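Local coordinates for major capsid protein (Paramecium bursaria Chlorella virus 1, PDB 5TIP), which self-assembles as trimers into the icosahedral capsid of a large algal DNA virus and carries host-added N-linked glycans, at residues A[268-273]-A[297-302]; A[274-279]-A[405-410]. One frame throughout, in Å; residues are numbered along the deposited sequence.

Contact 1: residues A[268-273]-A[297-302]; sequences PTNYGQ and PDYGNT. With BGC (beta-D-glucopyranose), chain F; GLA (alpha-D-galactopyranose), chain B.
Thr302 and Asn270 bury the largest areas between 268-273 and 297-302, with Pro297 close behind. The methyl CG2 of Thr302 lies 3.6 Å from Gln273 CA and equally close to the carbonyl oxygen of Gly272. CG2 stands anti to the backbone N (chi1 of Thr302, defined by OG1, is -63°), which turns the methyl to the type II beta turn of Asn270 to Gln273. Asn270 and Pro297 meet tip to tip, with ND2 of Asn270 3.3 Å from CG of Pro297. OD1 of Asn270 comes to the edge of the Tyr299 ring, near its plane.

The two segments share no direct hydrogen bond; their side-chain bonds run inside each segment or to neighbouring residues. Asn270 ND2 donates to Gln273 OE1 at 2.7 Å, nearly straight at 167° and in the Asn270 amide plane. Gln273 OE1 also accepts from Asn267. The hydroxyl OG1 of Thr302 turns back to the carbonyl oxygen of Tyr299 at 2.6 Å.

Water joins the segments. One molecule donates to both Tyr271 O and Thr302 OG1. Another lies between Tyr299 OH and Asn270 OD1, with a weak bond to the latter.

The sugar side belongs to 297-302. Asn301 ND2 is bonded covalently to C1 of glucose. The same ND2 donates to Asp298 OD2 from above the carboxylate plane. Asp298 OD1 accepts from O2 of that glucose at 2.8 Å. Asp298 therefore grips both the asparagine amide and its first sugar, which would limit rotation about the glycosidic link, while the turn is joined to this site by van der Waals contacts and water.

Contact 2: residues A[274-279]-A[405-410]; sequences YTALAN and NTATLL. With BGC (beta-D-glucopyranose), chain H; BGC (beta-D-glucopyranose), chain E.
Leu410, Thr406 and Ala276 have the most surface buried where 274-279 meets 405-410. Leu410 lays its two methyls against the backbone of the other segment. CD1 is 3.7 Å from the carbonyl oxygen of Tyr274, and CD2 is 3.8 Å from that of Thr275. Phe265 of strand 257-266 also touches this leucine.

Thr406 makes the direct polar link. OG1 donates to Leu277 O at 2.5 Å, a short bond that lies in the carbonyl plane and on a lone pair, with a C=O to donor angle of 136°. With chi1 at 58°, OG1 lies between the backbone N and the carbonyl carbon and is turned to Leu277 O. The hydroxyl is thus satisfied within a buried contact, and so is the Leu277 carbonyl.

Ala276 points its methyl at the start of the 3-10 segment. CB is 3.3 Å from Thr406 OG1 and 3.8 Å from Ala407 CB. The CA atoms of Ala276 and Ala407 are only 4.5 Å apart, and small side chains allow this close approach. A backbone hydrogen bond ties Ala276 to Leu309 as well.

Sugar is attached at the last residue of 274-279 and the first of 405-410. Asn279 ND2 and Asn405 ND2 are each bonded to C1 of a glucose. Asn279 OD1 accepts from Gly288 N, so its amide is also held by protein. This is a buried loop-to-loop contact beside two N-glycosylation sites, with a loop packed on the 3-10 turn between strands 402-404 and 412-426, in the second jelly roll of a double jelly-roll capsid protein.

In the fold
Contacts 1 and 2 share one long loop between strands 257-266 and 312-319, and their centres lie 11 Å apart. Segment 268-273 runs straight into 274-279, so the first halves of both contacts are continuous. They also touch in space. Leu277 CD1 packs 3.6 Å from Pro297 N, and Leu410 CD2 lies 3.8 Å from Gln273 O. A hydrogen bond from Gln273 NE2 to Thr275 O joins them further. Segment 405-410 comes from a different loop, leading into strand 412-426. Together the contacts hold three N-glycosylation sites, Asn279, Asn301 and Asn405. The loop packing thereby connects three sugar-bearing positions of the capsid protein.

Contact 1: residues A[268-273]-A[297-302]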
loop_
_atom_site.group_PDB
_atom_site.type_symbol
_atom_site.label_atom_id
_atom_site.label_comp_id
_atom_site.label_asym_id
_atom_site.label_seq_id
_atom_site.Cartn_x
_atom_site.Cartn_y
_atom_site.Cartn_z
ATOM N N PRO A 268 -11.489 -26.899 -13.362
ATOM C CA PRO A 268 -12.252 -26.181 -14.398
ATOM C C PRO A 268 -13.734 -26.039 -14.093
ATOM O O PRO A 268 -14.401 -25.218 -14.736
ATOM C CB PRO A 268 -12.023 -27.027 -15.657
ATOM C CG PRO A 268 -11.649 -28.383 -15.143
ATOM C CD PRO A 268 -10.895 -28.147 -13.871
ATOM N N THR A 269 -14.264 -26.802 -13.136
ATOM C CA THR A 269 -15.681 -26.697 -12.804
ATOM C C THR A 269 -16.002 -25.361 -12.142
ATOM O O THR A 269 -17.062 -24.777 -12.397
ATOM C CB THR A 269 -16.093 -27.859 -11.900
ATOM O OG1 THR A 269 -15.768 -29.099 -12.539
ATOM C CG2 THR A 269 -17.589 -27.820 -11.623
ATOM N N ASN A 270 -15.100 -24.853 -11.304
ATOM C CA ASN A 270 -15.350 -23.659 -10.507
ATOM C C ASN A 270 -14.351 -22.572 -10.874
ATOM O O ASN A 270 -13.141 -22.818 -10.909
ATOM C CB ASN A 270 -15.267 -23.969 -9.013
ATOM C CG ASN A 270 -16.258 -25.030 -8.586
ATOM O OD1 ASN A 270 -17.455 -24.920 -8.855
ATOM N ND2 ASN A 270 -15.765 -26.070 -7.927
ATOM N N TYR A 271 -14.864 -21.372 -11.136
ATOM C CA TYR A 271 -14.024 -20.264 -11.563
ATOM C C TYR A 271 -13.129 -19.802 -10.423
ATOM O O TYR A 271 -13.588 -19.618 -9.292
ATOM C CB TYR A 271 -14.887 -19.105 -12.056
ATOM C CG TYR A 271 -14.095 -17.913 -12.539
ATOM C CD1 TYR A 271 -13.439 -17.941 -13.763
ATOM C CD2 TYR A 271 -14.006 -16.756 -11.775
ATOM C CE1 TYR A 271 -12.715 -16.853 -14.212
ATOM C CE2 TYR A 271 -13.284 -15.662 -12.217
ATOM C CZ TYR A 271 -12.641 -15.717 -13.436
ATOM O OH TYR A 271 -11.920 -14.634 -13.882
ATOM N N GLY A 272 -11.847 -19.618 -10.724
ATOM C CA GLY A 272 -10.908 -19.124 -9.739
ATOM C C GLY A 272 -10.560 -20.085 -8.628
ATOM O O GLY A 272 -9.868 -19.687 -7.686
ATOM N N GLN A 273 -11.013 -21.335 -8.696
ATOM C CA GLN A 273 -10.677 -22.319 -7.671
ATOM C C GLN A 273 -9.283 -22.855 -7.961
ATOM O O GLN A 273 -9.094 -23.681 -8.857
ATOM C CB GLN A 273 -11.701 -23.448 -7.627
ATOM C CG GLN A 273 -11.446 -24.422 -6.483
ATOM C CD GLN A 273 -12.198 -25.728 -6.630
ATOM O OE1 GLN A 273 -13.176 -25.818 -7.369
ATOM N NE2 GLN A 273 -11.744 -26.752 -5.915
ATOM N N PRO A 297 -17.863 -25.275 -3.552
ATOM C CA PRO A 297 -17.077 -24.269 -2.836
ATOM C C PRO A 297 -17.962 -23.262 -2.117
ATOM O O PRO A 297 -19.162 -23.142 -2.371
ATOM C CB PRO A 297 -16.272 -23.578 -3.946
ATOM C CG PRO A 297 -16.490 -24.397 -5.183
ATOM C CD PRO A 297 -17.797 -25.086 -5.009
ATOM N N ASP A 298 -17.335 -22.537 -1.196
ATOM C CA ASP A 298 -17.899 -21.297 -0.670
ATOM C C ASP A 298 -17.584 -20.236 -1.716
ATOM O O ASP A 298 -16.537 -19.589 -1.677
ATOM C CB ASP A 298 -17.306 -20.968 0.695
ATOM C CG ASP A 298 -17.953 -19.755 1.346
ATOM O OD1 ASP A 298 -18.814 -19.110 0.710
ATOM O OD2 ASP A 298 -17.600 -19.451 2.506
ATOM N N TYR A 299 -18.510 -20.067 -2.666
ATOM C CA TYR A 299 -18.215 -19.336 -3.898
ATOM C C TYR A 299 -17.655 -17.947 -3.617
ATOM O O TYR A 299 -16.650 -17.540 -4.210
ATOM C CB TYR A 299 -19.475 -19.238 -4.761
ATOM C CG TYR A 299 -19.946 -20.562 -5.313
ATOM C CD1 TYR A 299 -19.256 -21.196 -6.338
ATOM C CD2 TYR A 299 -21.088 -21.176 -4.817
ATOM C CE1 TYR A 299 -19.686 -22.405 -6.848
ATOM C CE2 TYR A 299 -21.526 -22.385 -5.322
ATOM C CZ TYR A 299 -20.822 -22.994 -6.337
ATOM O OH TYR A 299 -21.254 -24.198 -6.842
ATOM N N GLY A 300 -18.284 -17.211 -2.703
ATOM C CA GLY A 300 -17.797 -15.885 -2.368
ATOM C C GLY A 300 -16.419 -15.885 -1.743
ATOM O O GLY A 300 -15.736 -14.855 -1.763
ATOM N N ASN A 301 -15.990 -17.023 -1.199
ATOM C CA ASN A 301 -14.694 -17.134 -0.544
ATOM C C ASN A 301 -13.874 -18.241 -1.196
ATOM O O ASN A 301 -13.276 -19.074 -0.507
ATOM C CB ASN A 301 -14.884 -17.391 0.955
ATOM C CG ASN A 301 -15.754 -16.332 1.623
ATOM O OD1 ASN A 301 -15.497 -15.136 1.493
ATOM N ND2 ASN A 301 -16.789 -16.773 2.338
ATOM N N THR A 302 -13.851 -18.254 -2.532
ATOM C CA THR A 302 -13.174 -19.319 -3.267
ATOM C C THR A 302 -11.669 -19.299 -3.023
ATOM O O THR A 302 -11.039 -20.358 -2.914
ATOM C CB THR A 302 -13.478 -19.191 -4.760
ATOM O OG1 THR A 302 -14.885 -19.355 -4.977
ATOM C CG2 THR A 302 -12.731 -20.243 -5.558
HETATM C C2 BGC F . -19.011 -16.271 3.104
HETATM C C3 BGC F . -19.917 -15.256 3.810
HETATM C C4 BGC F . -19.182 -14.589 4.962
HETATM C C5 BGC F . -17.839 -14.052 4.495
HETATM C C6 BGC F . -17.069 -13.467 5.669
HETATM C C1 BGC F . -17.647 -15.684 2.787
HETATM O O2 BGC F . -19.564 -16.690 1.864
HETATM O O3 BGC F . -21.077 -15.912 4.332
HETATM O O4 BGC F . -19.983 -13.551 5.522
HETATM O O5 BGC F . -17.058 -15.104 3.942
HETATM O O6 BGC F . -16.959 -14.456 6.696
HETATM C C1 GLA B . -23.347 -19.361 3.534
HETATM C C2 GLA B . -22.494 -20.516 4.045
HETATM C C3 GLA B . -21.223 -20.650 3.219
HETATM C C4 GLA B . -21.560 -20.717 1.736
HETATM C C5 GLA B . -22.467 -19.558 1.337
HETATM C C6 GLA B . -22.872 -19.676 -0.126
HETATM O O2 GLA B . -22.149 -20.292 5.416
HETATM O O3 GLA B . -20.523 -21.837 3.605
HETATM O O4 GLA B . -22.214 -21.957 1.446
HETATM O O5 GLA B . -23.638 -19.551 2.151
HETATM O O6 GLA B . -21.712 -19.924 -0.924
HETATM O O HOH W 1 -20.403 -26.609 -8.616
HETATM O O HOH W 2 -15.650 -20.538 -7.774
#

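Contact 2: residues A[274-279]-A[405-410]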
loop_
_atom_site.group_PDB
_atom_site.type_symbol
_atom_site.label_atom_id
_atom_site.label_comp_id
_atom_site.label_asym_id
_atom_site.label_seq_id
_atom_site.Cartn_x
_atom_site.Cartn_y
_atom_site.Cartn_z
ATOM N N TYR A 274 -8.300 -22.387 -7.196
ATOM C CA TYR A 274 -6.917 -22.808 -7.353
ATOM C C TYR A 274 -6.452 -23.730 -6.236
ATOM O O TYR A 274 -5.304 -24.185 -6.263
ATOM C CB TYR A 274 -5.998 -21.582 -7.422
ATOM C CG TYR A 274 -6.289 -20.658 -8.583
ATOM C CD1 TYR A 274 -6.662 -21.160 -9.823
ATOM C CD2 TYR A 274 -6.187 -19.281 -8.440
ATOM C CE1 TYR A 274 -6.926 -20.317 -10.884
ATOM C CE2 TYR A 274 -6.447 -18.431 -9.495
ATOM C CZ TYR A 274 -6.816 -18.953 -10.714
ATOM O OH TYR A 274 -7.076 -18.110 -11.769
ATOM N N THR A 275 -7.308 -24.015 -5.259
ATOM C CA THR A 275 -6.958 -24.861 -4.131
ATOM C C THR A 275 -8.049 -25.901 -3.928
ATOM O O THR A 275 -9.122 -25.840 -4.534
ATOM C CB THR A 275 -6.756 -24.037 -2.854
ATOM O OG1 THR A 275 -7.895 -23.191 -2.650
ATOM C CG2 THR A 275 -5.504 -23.180 -2.965
ATOM N N ALA A 276 -7.764 -26.863 -3.057
ATOM C CA ALA A 276 -8.706 -27.934 -2.777
ATOM C C ALA A 276 -9.786 -27.472 -1.807
ATOM O O ALA A 276 -9.559 -26.619 -0.944
ATOM C CB ALA A 276 -7.978 -29.148 -2.204
ATOM N N LEU A 277 -10.978 -28.041 -1.963
ATOM C CA LEU A 277 -12.069 -27.765 -1.042
ATOM C C LEU A 277 -11.943 -28.649 0.191
ATOM O O LEU A 277 -11.564 -29.820 0.096
ATOM C CB LEU A 277 -13.420 -27.998 -1.720
ATOM C CG LEU A 277 -13.672 -27.266 -3.041
ATOM C CD1 LEU A 277 -15.051 -27.598 -3.590
ATOM C CD2 LEU A 277 -13.510 -25.765 -2.864
ATOM N N ALA A 278 -12.262 -28.082 1.353
ATOM C CA ALA A 278 -12.134 -28.800 2.612
ATOM C C ALA A 278 -13.171 -28.278 3.595
ATOM O O ALA A 278 -13.730 -27.194 3.423
ATOM C CB ALA A 278 -10.724 -28.667 3.201
ATOM N N ASN A 279 -13.412 -29.068 4.637
ATOM C CA ASN A 279 -14.405 -28.744 5.664
ATOM C C ASN A 279 -13.811 -27.848 6.749
ATOM O O ASN A 279 -13.870 -28.142 7.942
ATOM C CB ASN A 279 -14.970 -30.035 6.245
ATOM C CG ASN A 279 -16.224 -29.825 7.081
ATOM O OD1 ASN A 279 -16.702 -28.704 7.262
ATOM N ND2 ASN A 279 -16.788 -30.933 7.558
ATOM N N ASN A 405 -7.751 -34.738 -0.215
ATOM C CA ASN A 405 -8.023 -35.649 -1.321
ATOM C C ASN A 405 -8.834 -34.988 -2.427
ATOM O O ASN A 405 -8.875 -35.507 -3.548
ATOM C CB ASN A 405 -8.759 -36.892 -0.825
ATOM C CG ASN A 405 -10.199 -36.608 -0.453
ATOM O OD1 ASN A 405 -10.530 -35.543 0.062
ATOM N ND2 ASN A 405 -11.074 -37.558 -0.760
ATOM N N THR A 406 -9.481 -33.858 -2.142
ATOM C CA THR A 406 -10.236 -33.149 -3.164
ATOM C C THR A 406 -9.343 -32.387 -4.129
ATOM O O THR A 406 -9.855 -31.808 -5.092
ATOM C CB THR A 406 -11.219 -32.172 -2.513
ATOM O OG1 THR A 406 -10.497 -31.253 -1.683
ATOM C CG2 THR A 406 -12.238 -32.917 -1.667
ATOM N N ALA A 407 -8.029 -32.379 -3.899
ATOM C CA ALA A 407 -7.099 -31.685 -4.777
ATOM C C ALA A 407 -6.951 -32.363 -6.130
ATOM O O ALA A 407 -6.389 -31.753 -7.047
ATOM C CB ALA A 407 -5.731 -31.574 -4.107
ATOM N N THR A 408 -7.432 -33.598 -6.277
ATOM C CA THR A 408 -7.346 -34.298 -7.551
ATOM C C THR A 408 -8.209 -33.662 -8.632
ATOM O O THR A 408 -8.063 -34.020 -9.805
ATOM C CB THR A 408 -7.738 -35.765 -7.375
ATOM O OG1 THR A 408 -9.040 -35.844 -6.783
ATOM C CG2 THR A 408 -6.730 -36.475 -6.484
ATOM N N LEU A 409 -9.097 -32.735 -8.273
ATOM C CA LEU A 409 -9.906 -32.038 -9.262
ATOM C C LEU A 409 -9.169 -30.874 -9.910
ATOM O O LEU A 409 -9.662 -30.322 -10.900
ATOM C CB LEU A 409 -11.199 -31.530 -8.623
ATOM C CG LEU A 409 -12.157 -32.575 -8.049
ATOM C CD1 LEU A 409 -13.445 -31.917 -7.583
ATOM C CD2 LEU A 409 -12.451 -33.649 -9.081
ATOM N N LEU A 410 -8.003 -30.491 -9.382
ATOM C CA LEU A 410 -7.200 -29.410 -9.951
ATOM C C LEU A 410 -6.393 -29.963 -11.127
ATOM O O LEU A 410 -5.188 -30.206 -11.048
ATOM C CB LEU A 410 -6.294 -28.807 -8.886
ATOM C CG LEU A 410 -6.970 -28.290 -7.614
ATOM C CD1 LEU A 410 -5.927 -27.830 -6.606
ATOM C CD2 LEU A 410 -7.943 -27.166 -7.930
HETATM C C2 BGC H . -13.216 -37.943 -1.617
HETATM C C3 BGC H . -14.717 -37.950 -1.342
HETATM C C4 BGC H . -14.988 -38.361 0.093
HETATM C C5 BGC H . -14.107 -37.602 1.072
HETATM C C6 BGC H . -14.325 -38.115 2.492
HETATM C C1 BGC H . -12.455 -37.178 -0.530
HETATM O O2 BGC H . -12.970 -37.328 -2.888
HETATM O O3 BGC H . -15.389 -38.897 -2.185
HETATM O O4 BGC H . -16.364 -38.110 0.404
HETATM O O5 BGC H . -12.734 -37.724 0.743
HETATM O O6 BGC H . -13.947 -39.495 2.564
HETATM C C2 BGC E . -18.361 -32.154 8.780
HETATM C C3 BGC E . -19.300 -32.220 9.973
HETATM C C4 BGC E . -18.595 -31.638 11.189
HETATM C C5 BGC E . -18.036 -30.250 10.894
HETATM C C6 BGC E . -17.251 -29.736 12.095
HETATM C C1 BGC E . -17.821 -30.745 8.564
HETATM O O2 BGC E . -19.054 -32.587 7.609
HETATM O O3 BGC E . -19.600 -33.587 10.253
HETATM O O4 BGC E . -19.505 -31.569 12.294
HETATM O O5 BGC E . -17.180 -30.278 9.750
HETATM O O6 BGC E . -16.691 -28.454 11.793
#